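PDB 5GXX: glucanase from Clostridium thermocellum, which probably hydrolyses internal beta-1,4-glucosidic bonds of cellulose as a cellulosomal family 9 endoglucanase, with a cellulose-binding domain joined to its catalytic one. Local coordinates for residues Y5-A10 and Q335-L340; R360-T365 and D372-P377; K379-L384 and R470-A475. The protein carries 1 engineered substitution. All coordinates share one frame; numbering follows the deposited sequence.

Contact 1: residues Y5-A10 and Q335-L340; sequences YNYAEA and QIDYAL
Tyr-5 and Tyr-7 approach the end of helix 322-340 with the same first torsion: in each, CG is anti to the residue's own carbonyl carbon and beside the backbone N (chi1 -65° and -58°). This torsion carries both rings off the backbone toward the helix end, where Leu-340 and Asp-337, one turn apart, lie within reach of each.

Tyr-5 offers a face. Leu-340 CB stands 3.8 Å from the centroid of the Tyr-5 ring, almost on its normal, in a CH-pi contact. The two side chains run past each other in opposite directions, which brings Leu-340 CD1 to 3.8 Å from Tyr-5 CB. Leu-340 CD1 also lies 3.7 Å from Tyr-7 CE1, so one leucine branch packs on both tyrosines, while the other, Leu-340 CD2, meets Ala-10 CB at 4.2 Å.

Asp-337 OD1 is the polar counterpart. Tyr-7 OH donates to Asp-337 OD1 at 2.6 Å, on the syn side, with phenol ring and carboxylate nearly coplanar (16° apart). OD1 also sits at the edge of the Tyr-5 ring, Asp-337 OD1 being 3.6 Å from Tyr-5 CD2. Its twin OD2 forms a salt bridge with Lys-333, so both carboxylate oxygens are held, and the lysine would be expected to favour the charged form. The hydroxyl of Tyr-5 is bonded to Ser-342 OG.

Within segment 5-10, Asn-6 N-caps helix 7-20: Asn-6 OD1 accepts from Glu-9 N at 3.1 Å, the donor lying above the carbonyl plane. Leu-425 of helix 412-429 touches both Tyr-7 and Ile-336. A first helix docked among the late helices of the catalytic domain is consistent with the closure of the (alpha/alpha)6 barrel of family 9 glycosidases.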
loop_
_atom_site.group_PDB
_atom_site.type_symbol
_atom_site.label_atom_id
_atom_site.label_comp_id
_atom_site.label_asym_id
_atom_site.label_seq_id
_atom_site.Cartn_x
_atom_site.Cartn_y
_atom_site.Cartn_z
ATOM N N TYR A 5 -33.671 27.864 36.527
ATOM C CA TYR A 5 -32.521 27.978 35.640
ATOM C C TYR A 5 -32.659 29.333 34.983
ATOM O O TYR A 5 -33.739 29.925 34.991
ATOM C CB TYR A 5 -32.502 26.849 34.585
ATOM C CG TYR A 5 -32.304 25.499 35.239
ATOM C CD1 TYR A 5 -31.032 25.075 35.614
ATOM C CD2 TYR A 5 -33.394 24.688 35.550
ATOM C CE1 TYR A 5 -30.846 23.874 36.252
ATOM C CE2 TYR A 5 -33.209 23.463 36.207
ATOM C CZ TYR A 5 -31.930 23.082 36.563
ATOM O OH TYR A 5 -31.717 21.896 37.216
ATOM N N ASN A 6 -31.563 29.800 34.392
ATOM C CA ASN A 6 -31.627 30.978 33.543
ATOM C C ASN A 6 -32.147 30.553 32.174
ATOM O O ASN A 6 -31.364 30.211 31.292
ATOM C CB ASN A 6 -30.260 31.655 33.428
ATOM C CG ASN A 6 -30.335 32.977 32.682
ATOM O OD1 ASN A 6 -31.326 33.292 32.018
ATOM N ND2 ASN A 6 -29.266 33.758 32.790
ATOM N N TYR A 7 -33.469 30.523 32.047
ATOM C CA TYR A 7 -34.139 30.110 30.816
ATOM C C TYR A 7 -33.830 31.037 29.649
ATOM O O TYR A 7 -33.780 30.575 28.514
ATOM C CB TYR A 7 -35.657 29.984 30.988
ATOM C CG TYR A 7 -36.058 29.003 32.073
ATOM C CD1 TYR A 7 -35.881 27.628 31.900
ATOM C CD2 TYR A 7 -36.639 29.457 33.258
ATOM C CE1 TYR A 7 -36.262 26.738 32.898
ATOM C CE2 TYR A 7 -37.018 28.570 34.265
ATOM C CZ TYR A 7 -36.809 27.224 34.085
ATOM O OH TYR A 7 -37.204 26.360 35.084
ATOM N N ALA A 8 -33.585 32.320 29.924
ATOM C CA ALA A 8 -33.188 33.250 28.865
ATOM C C ALA A 8 -31.849 32.869 28.242
ATOM O O ALA A 8 -31.689 32.940 27.028
ATOM C CB ALA A 8 -33.131 34.696 29.376
ATOM N N GLU A 9 -30.889 32.482 29.079
ATOM C CA GLU A 9 -29.584 32.037 28.571
ATOM C C GLU A 9 -29.727 30.713 27.825
ATOM O O GLU A 9 -29.137 30.529 26.763
ATOM C CB GLU A 9 -28.542 31.899 29.685
ATOM C CG GLU A 9 -27.158 31.493 29.174
ATOM C CD GLU A 9 -26.215 31.153 30.307
ATOM O OE1 GLU A 9 -26.284 31.841 31.351
ATOM O OE2 GLU A 9 -25.404 30.215 30.164
ATOM N N ALA A 10 -30.512 29.788 28.371
ATOM C CA ALA A 10 -30.799 28.543 27.649
ATOM C C ALA A 10 -31.402 28.814 26.268
ATOM O O ALA A 10 -31.008 28.218 25.255
ATOM C CB ALA A 10 -31.732 27.687 28.469
ATOM N N GLN A 335 -40.056 18.520 32.615
ATOM C CA GLN A 335 -39.250 17.946 31.534
ATOM C C GLN A 335 -38.151 18.889 31.059
ATOM O O GLN A 335 -37.022 18.466 30.810
ATOM C CB GLN A 335 -40.120 17.532 30.343
ATOM C CG GLN A 335 -41.194 16.517 30.733
ATOM C CD GLN A 335 -40.625 15.286 31.405
ATOM O OE1 GLN A 335 -39.965 14.466 30.764
ATOM N NE2 GLN A 335 -40.896 15.141 32.692
ATOM N N ILE A 336 -38.474 20.172 30.944
ATOM C CA ILE A 336 -37.439 21.131 30.603
ATOM C C ILE A 336 -36.355 21.167 31.686
ATOM O O ILE A 336 -35.163 21.153 31.386
ATOM C CB ILE A 336 -38.034 22.546 30.355
ATOM C CG1 ILE A 336 -39.078 22.533 29.220
ATOM C CG2 ILE A 336 -36.897 23.561 30.128
ATOM C CD1 ILE A 336 -38.596 21.902 27.912
ATOM N N ASP A 337 -36.793 21.185 32.950
ATOM C CA ASP A 337 -35.808 21.281 34.038
ATOM C C ASP A 337 -34.916 20.050 34.088
ATOM O O ASP A 337 -33.722 20.161 34.364
ATOM C CB ASP A 337 -36.453 21.542 35.411
ATOM C CG ASP A 337 -37.049 22.946 35.526
ATOM O OD1 ASP A 337 -36.807 23.791 34.637
ATOM O OD2 ASP A 337 -37.794 23.169 36.513
ATOM N N TYR A 338 -35.472 18.878 33.769
ATOM C CA TYR A 338 -34.642 17.679 33.677
ATOM C C TYR A 338 -33.530 17.880 32.656
ATOM O O TYR A 338 -32.363 17.628 32.931
ATOM C CB TYR A 338 -35.476 16.438 33.325
ATOM C CG TYR A 338 -34.693 15.143 33.361
ATOM C CD1 TYR A 338 -33.711 14.879 32.417
ATOM C CD2 TYR A 338 -34.892 14.205 34.368
ATOM C CE1 TYR A 338 -32.971 13.702 32.439
ATOM C CE2 TYR A 338 -34.163 13.023 34.396
ATOM C CZ TYR A 338 -33.229 12.763 33.407
ATOM O OH TYR A 338 -32.439 11.630 33.414
ATOM N N ALA A 339 -33.886 18.386 31.478
ATOM C CA ALA A 339 -32.888 18.644 30.429
ATOM C C ALA A 339 -31.796 19.637 30.831
ATOM O O ALA A 339 -30.658 19.555 30.354
ATOM C CB ALA A 339 -33.606 19.126 29.173
ATOM N N LEU A 340 -32.143 20.578 31.712
ATOM C CA LEU A 340 -31.215 21.649 32.115
ATOM C C LEU A 340 -30.392 21.307 33.347
ATOM O O LEU A 340 -29.410 22.003 33.636
ATOM C CB LEU A 340 -31.985 22.957 32.342
ATOM C CG LEU A 340 -32.770 23.541 31.159
ATOM C CD1 LEU A 340 -33.423 24.878 31.476
ATOM C CD2 LEU A 340 -31.911 23.715 29.895
#

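Contact 2: residues R360-T365 and D372-P377; sequences RPHHRT and DKRDIP
Arg-360 grips two backbone carbonyls of segment 372-377 with its two terminal nitrogens. The better bond runs from Arg-360 NH1 to Pro-377 O, 3.1 Å long with an angle of 142° at the hydrogen; the oxygen is tilted somewhat out of the guanidinium plane. From Arg-360 NH2 a weak bond reaches Arg-374 O at 3.0 Å. Bends at chi2 and chi3 curl the chain and bring NH1 and NH2 to the two carbonyl oxygens. Pro-377 O also accepts from His-367 NE2, and the peptide bond before Pro-377 is cis.

Farther out the contact is sparse. His-362 CE1 packs on Arg-374 CD at 3.9 Å, the imidazole and guanidinium planes being 34° apart. Neither polar end depends on this meeting: His-362 ND1 is hydrogen-bonded to Ile-402 O, and Arg-374 NE forms a salt bridge with Glu-403. Behind them, Arg-364 is held by Gly-52 O and Trp-121 O. The stretch Pro-361 to Arg-364 carries the Pro-His-x-Arg signature of family 9, which in relatives lines the substrate cleft.

Across this contact the charge of Arg-360 is met by carbonyl dipoles instead of a carboxylate, so the hydrogen bonds between the two segments read the backbone path of 372-377 more than its side chains.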
loop_
_atom_site.group_PDB
_atom_site.type_symbol
_atom_site.label_atom_id
_atom_site.label_comp_id
_atom_site.label_asym_id
_atom_site.label_seq_id
_atom_site.Cartn_x
_atom_site.Cartn_y
_atom_site.Cartn_z
ATOM N N ARG A 360 -18.886 16.207 24.201
ATOM C CA ARG A 360 -18.573 15.383 23.028
ATOM C C ARG A 360 -19.803 15.046 22.199
ATOM O O ARG A 360 -20.041 13.874 21.872
ATOM C CB ARG A 360 -17.832 14.107 23.448
ATOM C CG ARG A 360 -16.445 14.332 24.040
ATOM C CD ARG A 360 -15.394 14.789 23.023
ATOM N NE ARG A 360 -14.847 13.634 22.311
ATOM C CZ ARG A 360 -14.022 13.684 21.274
ATOM N NH1 ARG A 360 -13.662 14.847 20.736
ATOM N NH2 ARG A 360 -13.579 12.546 20.756
ATOM N N PRO A 361 -20.586 16.076 21.830
ATOM C CA PRO A 361 -21.735 15.786 20.972
ATOM C C PRO A 361 -21.300 15.119 19.668
ATOM O O PRO A 361 -20.182 15.367 19.181
ATOM C CB PRO A 361 -22.343 17.165 20.710
ATOM C CG PRO A 361 -21.178 18.119 20.863
ATOM C CD PRO A 361 -20.322 17.522 21.958
ATOM N N HIS A 362 -22.179 14.283 19.113
ATOM C CA HIS A 362 -21.906 13.560 17.866
ATOM C C HIS A 362 -22.078 14.524 16.697
ATOM O O HIS A 362 -23.075 14.501 15.977
ATOM C CB HIS A 362 -22.845 12.344 17.769
ATOM C CG HIS A 362 -22.451 11.342 16.725
ATOM N ND1 HIS A 362 -21.472 10.388 16.920
ATOM C CD2 HIS A 362 -22.927 11.146 15.474
ATOM C CE1 HIS A 362 -21.376 9.639 15.834
ATOM N NE2 HIS A 362 -22.239 10.085 14.940
ATOM N N HIS A 363 -21.106 15.416 16.528
ATOM C CA HIS A 363 -21.258 16.532 15.591
ATOM C C HIS A 363 -19.903 16.781 14.938
ATOM O O HIS A 363 -18.918 17.139 15.601
ATOM C CB HIS A 363 -21.766 17.787 16.325
ATOM C CG HIS A 363 -22.191 18.890 15.411
ATOM N ND1 HIS A 363 -21.283 19.693 14.745
ATOM C CD2 HIS A 363 -23.419 19.334 15.059
ATOM C CE1 HIS A 363 -21.940 20.575 14.014
ATOM N NE2 HIS A 363 -23.235 20.385 14.195
ATOM N N ARG A 364 -19.855 16.558 13.629
ATOM C CA ARG A 364 -18.595 16.564 12.885
ATOM C C ARG A 364 -17.871 17.907 12.882
ATOM O O ARG A 364 -16.674 17.992 13.165
ATOM C CB ARG A 364 -18.892 16.157 11.439
ATOM C CG ARG A 364 -19.059 14.650 11.282
ATOM C CD ARG A 364 -19.805 14.343 9.999
ATOM N NE ARG A 364 -20.096 12.924 9.771
ATOM C CZ ARG A 364 -21.145 12.286 10.283
ATOM N NH1 ARG A 364 -22.008 12.914 11.073
ATOM N NH2 ARG A 364 -21.323 10.989 10.033
ATOM N N THR A 365 -18.621 18.957 12.578
ATOM C CA THR A 365 -17.979 20.246 12.392
ATOM C C THR A 365 -17.624 20.877 13.727
ATOM O O THR A 365 -16.586 21.541 13.818
ATOM C CB THR A 365 -18.816 21.157 11.482
ATOM O OG1 THR A 365 -18.962 20.513 10.208
ATOM C CG2 THR A 365 -18.121 22.497 11.232
ATOM N N ASP A 372 -10.603 12.128 9.382
ATOM C CA ASP A 372 -11.724 11.194 9.257
ATOM C C ASP A 372 -11.725 10.191 10.424
ATOM O O ASP A 372 -11.818 8.977 10.240
ATOM C CB ASP A 372 -11.695 10.532 7.865
ATOM C CG ASP A 372 -12.946 9.730 7.567
ATOM O OD1 ASP A 372 -13.987 9.950 8.216
ATOM O OD2 ASP A 372 -12.898 8.859 6.662
ATOM N N LYS A 373 -11.578 10.718 11.638
ATOM C CA LYS A 373 -11.675 9.912 12.860
ATOM C C LYS A 373 -12.505 10.655 13.897
ATOM O O LYS A 373 -12.475 11.876 13.987
ATOM C CB LYS A 373 -10.305 9.637 13.496
ATOM C CG LYS A 373 -9.390 8.734 12.684
ATOM C CD LYS A 373 -8.116 8.431 13.453
ATOM C CE LYS A 373 -7.505 7.109 12.977
ATOM N NZ LYS A 373 -6.160 6.863 13.584
ATOM N N ARG A 374 -13.195 9.892 14.732
ATOM C CA ARG A 374 -13.953 10.484 15.832
ATOM C C ARG A 374 -13.132 10.647 17.102
ATOM O O ARG A 374 -13.450 11.497 17.939
ATOM C CB ARG A 374 -15.195 9.653 16.143
ATOM C CG ARG A 374 -16.292 9.836 15.118
ATOM C CD ARG A 374 -17.545 9.168 15.640
ATOM N NE ARG A 374 -17.485 7.758 15.298
ATOM C CZ ARG A 374 -17.758 7.293 14.086
ATOM N NH1 ARG A 374 -18.111 8.137 13.130
ATOM N NH2 ARG A 374 -17.668 5.999 13.826
ATOM N N ASP A 375 -12.118 9.806 17.267
ATOM C CA ASP A 375 -11.321 9.805 18.490
ATOM C C ASP A 375 -10.200 10.837 18.498
ATOM O O ASP A 375 -9.575 11.082 19.535
ATOM C CB ASP A 375 -10.771 8.398 18.791
ATOM C CG ASP A 375 -9.897 7.847 17.679
ATOM O OD1 ASP A 375 -10.299 7.890 16.498
ATOM O OD2 ASP A 375 -8.798 7.325 17.979
ATOM N N ILE A 376 -9.920 11.421 17.335
ATOM C CA ILE A 376 -8.860 12.423 17.218
ATOM C C ILE A 376 -9.435 13.618 16.459
ATOM O O ILE A 376 -9.952 13.423 15.349
ATOM C CB ILE A 376 -7.612 11.848 16.507
ATOM C CG1 ILE A 376 -6.944 10.779 17.390
ATOM C CG2 ILE A 376 -6.649 12.977 16.174
ATOM C CD1 ILE A 376 -5.816 9.980 16.716
ATOM N N PRO A 377 -9.417 14.825 17.070
ATOM C CA PRO A 377 -8.892 15.144 18.406
ATOM C C PRO A 377 -9.767 14.597 19.537
ATOM O O PRO A 377 -10.965 14.348 19.343
ATOM C CB PRO A 377 -8.853 16.679 18.420
ATOM C CG PRO A 377 -9.964 17.067 17.473
ATOM C CD PRO A 377 -9.876 16.039 16.369
#

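Contact 3: residues K379-L384 and R470-A475; sequences KHRHVL and RSSWPA
His-382 and Arg-381 meet Ser-472, Trp-473 and Arg-470 at a junction between the family 9 catalytic domain and the cellulose-binding domain, both sides being irregular loops. His-382 NE2 and Ser-472 OG share a 2.7 Å hydrogen bond. The imidazole also enters a T-shaped (edge-to-face) pair: its CE1 points at the face of the Trp-473 indole, His-382 CE1 lying 3.3 Å from Trp-473 CE2, with the ring planes at 78° to one another.

Arg-381 takes the neighbouring space. Its chain bends at chi3 (100°) and brings both terminal nitrogens to one carbonyl: Arg-381 NH2 bonds Arg-470 O at 2.8 Å, nearly along the C=O axis and close to the guanidinium plane, and NH1 adds a weak bond to the same oxygen. Ser-472 CB lies over one face of the guanidinium, 3.5 Å from Arg-381 NH1. The indole stands almost perpendicular to that group, with Trp-473 CZ3 3.7 Å from Arg-381 NH2.

Three acidic residues and a backbone carbonyl of the second shell position these groups. Glu-441 OE1 is bonded to both His-382 ND1 and Trp-473 NE1, and so fixes the two rings of the T-shaped pair from a single oxygen. Asp-444 forms a salt bridge with Arg-381 NH2, while Gly-368 O takes up NH1; together with Arg-470 O these partners limit the rotation of the guanidinium. Glu-446 OE2 accepts from the backbone N of both Ser-472 and Trp-473, just ahead of the cis peptide before Pro-474. At the edge of the guanidinium, one water accepts from Arg-381 NH1 at 2.9 Å and probably donates to Ser-471 O, also at 2.9 Å.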
loop_
_atom_site.group_PDB
_atom_site.type_symbol
_atom_site.label_atom_id
_atom_site.label_comp_id
_atom_site.label_asym_id
_atom_site.label_seq_id
_atom_site.Cartn_x
_atom_site.Cartn_y
_atom_site.Cartn_z
ATOM N N LYS A 379 -10.629 15.989 22.318
ATOM C CA LYS A 379 -11.558 17.026 22.770
ATOM C C LYS A 379 -12.067 17.785 21.560
ATOM O O LYS A 379 -11.321 18.016 20.606
ATOM C CB LYS A 379 -10.873 18.010 23.731
ATOM C CG LYS A 379 -10.536 17.401 25.078
ATOM C CD LYS A 379 -9.700 18.362 25.919
ATOM C CE LYS A 379 -9.309 17.711 27.245
ATOM N NZ LYS A 379 -10.407 17.762 28.255
ATOM N N HIS A 380 -13.339 18.168 21.587
ATOM C CA HIS A 380 -13.880 18.992 20.496
ATOM C C HIS A 380 -13.154 20.334 20.439
ATOM O O HIS A 380 -12.876 20.974 21.468
ATOM C CB HIS A 380 -15.363 19.304 20.713
ATOM C CG HIS A 380 -16.274 18.191 20.305
ATOM N ND1 HIS A 380 -15.884 16.870 20.360
ATOM C CD2 HIS A 380 -17.538 18.201 19.823
ATOM C CE1 HIS A 380 -16.884 16.106 19.955
ATOM N NE2 HIS A 380 -17.896 16.888 19.622
ATOM N N ARG A 381 -12.899 20.783 19.215
ATOM C CA ARG A 381 -12.272 22.087 19.023
ATOM C C ARG A 381 -13.236 23.259 19.175
ATOM O O ARG A 381 -12.787 24.379 19.453
ATOM C CB ARG A 381 -11.530 22.133 17.688
ATOM C CG ARG A 381 -10.313 21.208 17.731
ATOM C CD ARG A 381 -9.761 20.920 16.333
ATOM N NE ARG A 381 -8.597 21.706 15.965
ATOM C CZ ARG A 381 -8.056 21.697 14.749
ATOM N NH1 ARG A 381 -8.603 20.993 13.764
ATOM N NH2 ARG A 381 -6.990 22.445 14.506
ATOM N N HIS A 382 -14.536 22.993 19.037
ATOM C CA HIS A 382 -15.564 24.039 19.087
ATOM C C HIS A 382 -16.682 23.722 20.053
ATOM O O HIS A 382 -16.934 22.557 20.339
ATOM C CB HIS A 382 -16.153 24.297 17.703
ATOM C CG HIS A 382 -15.098 24.396 16.649
ATOM N ND1 HIS A 382 -14.136 25.383 16.674
ATOM C CD2 HIS A 382 -14.804 23.594 15.597
ATOM C CE1 HIS A 382 -13.293 25.183 15.673
ATOM N NE2 HIS A 382 -13.694 24.124 14.985
ATOM N N VAL A 383 -17.348 24.774 20.528
ATOM C CA VAL A 383 -18.460 24.608 21.467
ATOM C C VAL A 383 -19.772 24.695 20.707
ATOM O O VAL A 383 -20.096 25.740 20.151
ATOM C CB VAL A 383 -18.475 25.692 22.556
ATOM C CG1 VAL A 383 -19.583 25.429 23.578
ATOM C CG2 VAL A 383 -17.132 25.711 23.254
ATOM N N LEU A 384 -20.515 23.595 20.675
ATOM C CA LEU A 384 -21.813 23.567 19.987
ATOM C C LEU A 384 -22.913 24.104 20.921
ATOM O O LEU A 384 -23.852 23.400 21.338
ATOM C CB LEU A 384 -22.129 22.137 19.509
ATOM C CG LEU A 384 -23.351 21.969 18.602
ATOM C CD1 LEU A 384 -23.138 22.521 17.188
ATOM C CD2 LEU A 384 -23.671 20.473 18.508
ATOM N N ARG A 470 -4.783 21.480 9.069
ATOM C CA ARG A 470 -5.693 21.057 10.135
ATOM C C ARG A 470 -6.569 22.241 10.530
ATOM O O ARG A 470 -6.887 22.453 11.710
ATOM C CB ARG A 470 -4.942 20.481 11.329
ATOM C CG ARG A 470 -3.894 19.426 10.968
ATOM C CD ARG A 470 -3.345 18.793 12.231
ATOM N NE ARG A 470 -2.146 18.019 11.914
ATOM C CZ ARG A 470 -1.397 17.361 12.795
ATOM N NH1 ARG A 470 -1.730 17.312 14.080
ATOM N NH2 ARG A 470 -0.318 16.713 12.365
ATOM N N SER A 471 -6.955 23.026 9.533
ATOM C CA SER A 471 -7.799 24.206 9.792
ATOM C C SER A 471 -9.142 23.872 10.432
ATOM O O SER A 471 -9.670 22.781 10.242
ATOM C CB SER A 471 -8.002 25.031 8.518
ATOM O OG SER A 471 -8.642 24.275 7.496
ATOM N N SER A 472 -9.679 24.823 11.186
ATOM C CA SER A 472 -10.920 24.600 11.933
ATOM C C SER A 472 -11.647 25.895 12.310
ATOM O O SER A 472 -12.794 25.812 12.753
ATOM C CB SER A 472 -10.669 23.740 13.178
ATOM O OG SER A 472 -11.784 22.909 13.453
ATOM N N TRP A 473 -11.024 27.067 12.130
ATOM C CA TRP A 473 -11.664 28.336 12.519
ATOM C C TRP A 473 -11.811 29.314 11.354
ATOM O O TRP A 473 -11.191 30.380 11.360
ATOM C CB TRP A 473 -10.885 29.019 13.654
ATOM C CG TRP A 473 -11.019 28.337 14.957
ATOM C CD1 TRP A 473 -11.950 28.591 15.920
ATOM C CD2 TRP A 473 -10.190 27.286 15.460
ATOM N NE1 TRP A 473 -11.749 27.764 16.998
ATOM C CE2 TRP A 473 -10.676 26.949 16.743
ATOM C CE3 TRP A 473 -9.082 26.598 14.946
ATOM C CZ2 TRP A 473 -10.099 25.946 17.517
ATOM C CZ3 TRP A 473 -8.498 25.608 15.722
ATOM C CH2 TRP A 473 -9.011 25.293 16.999
ATOM N N PRO A 474 -12.611 28.966 10.332
ATOM C CA PRO A 474 -13.281 27.692 10.097
ATOM C C PRO A 474 -12.382 26.774 9.273
ATOM O O PRO A 474 -11.405 27.232 8.662
ATOM C CB PRO A 474 -14.481 28.098 9.243
ATOM C CG PRO A 474 -13.957 29.269 8.411
ATOM C CD PRO A 474 -12.926 29.950 9.281
ATOM N N ALA A 475 -12.729 25.493 9.205
ATOM C CA ALA A 475 -12.051 24.623 8.243
ATOM C C ALA A 475 -12.058 25.293 6.870
ATOM O O ALA A 475 -13.053 25.906 6.490
ATOM C CB ALA A 475 -12.751 23.258 8.177
HETATM O O HOH W 1 -8.821 20.115 10.972
#

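From the N terminus, contact 1 opens first and closes the longest loop: 324 residues, just over half of them helical, separate 5-10 from 335-340, joining the start of the catalytic domain to one of its late helices. Contact 2 then closes a loop of six residues, which begins with the second half of helix 364-367. Contact 3 spans 85 residues, from 379-384 to 470-475, and ties the catalytic domain to the cellulose-binding domain. The three follow in series, with no nesting or crossing. Contacts 2 and 3 touch, His-380 NE2 probably hydrogen-bonding Pro-361 O at 2.8 Å, whereas contact 1 lies apart, its centre about 26 Å from each of theirs.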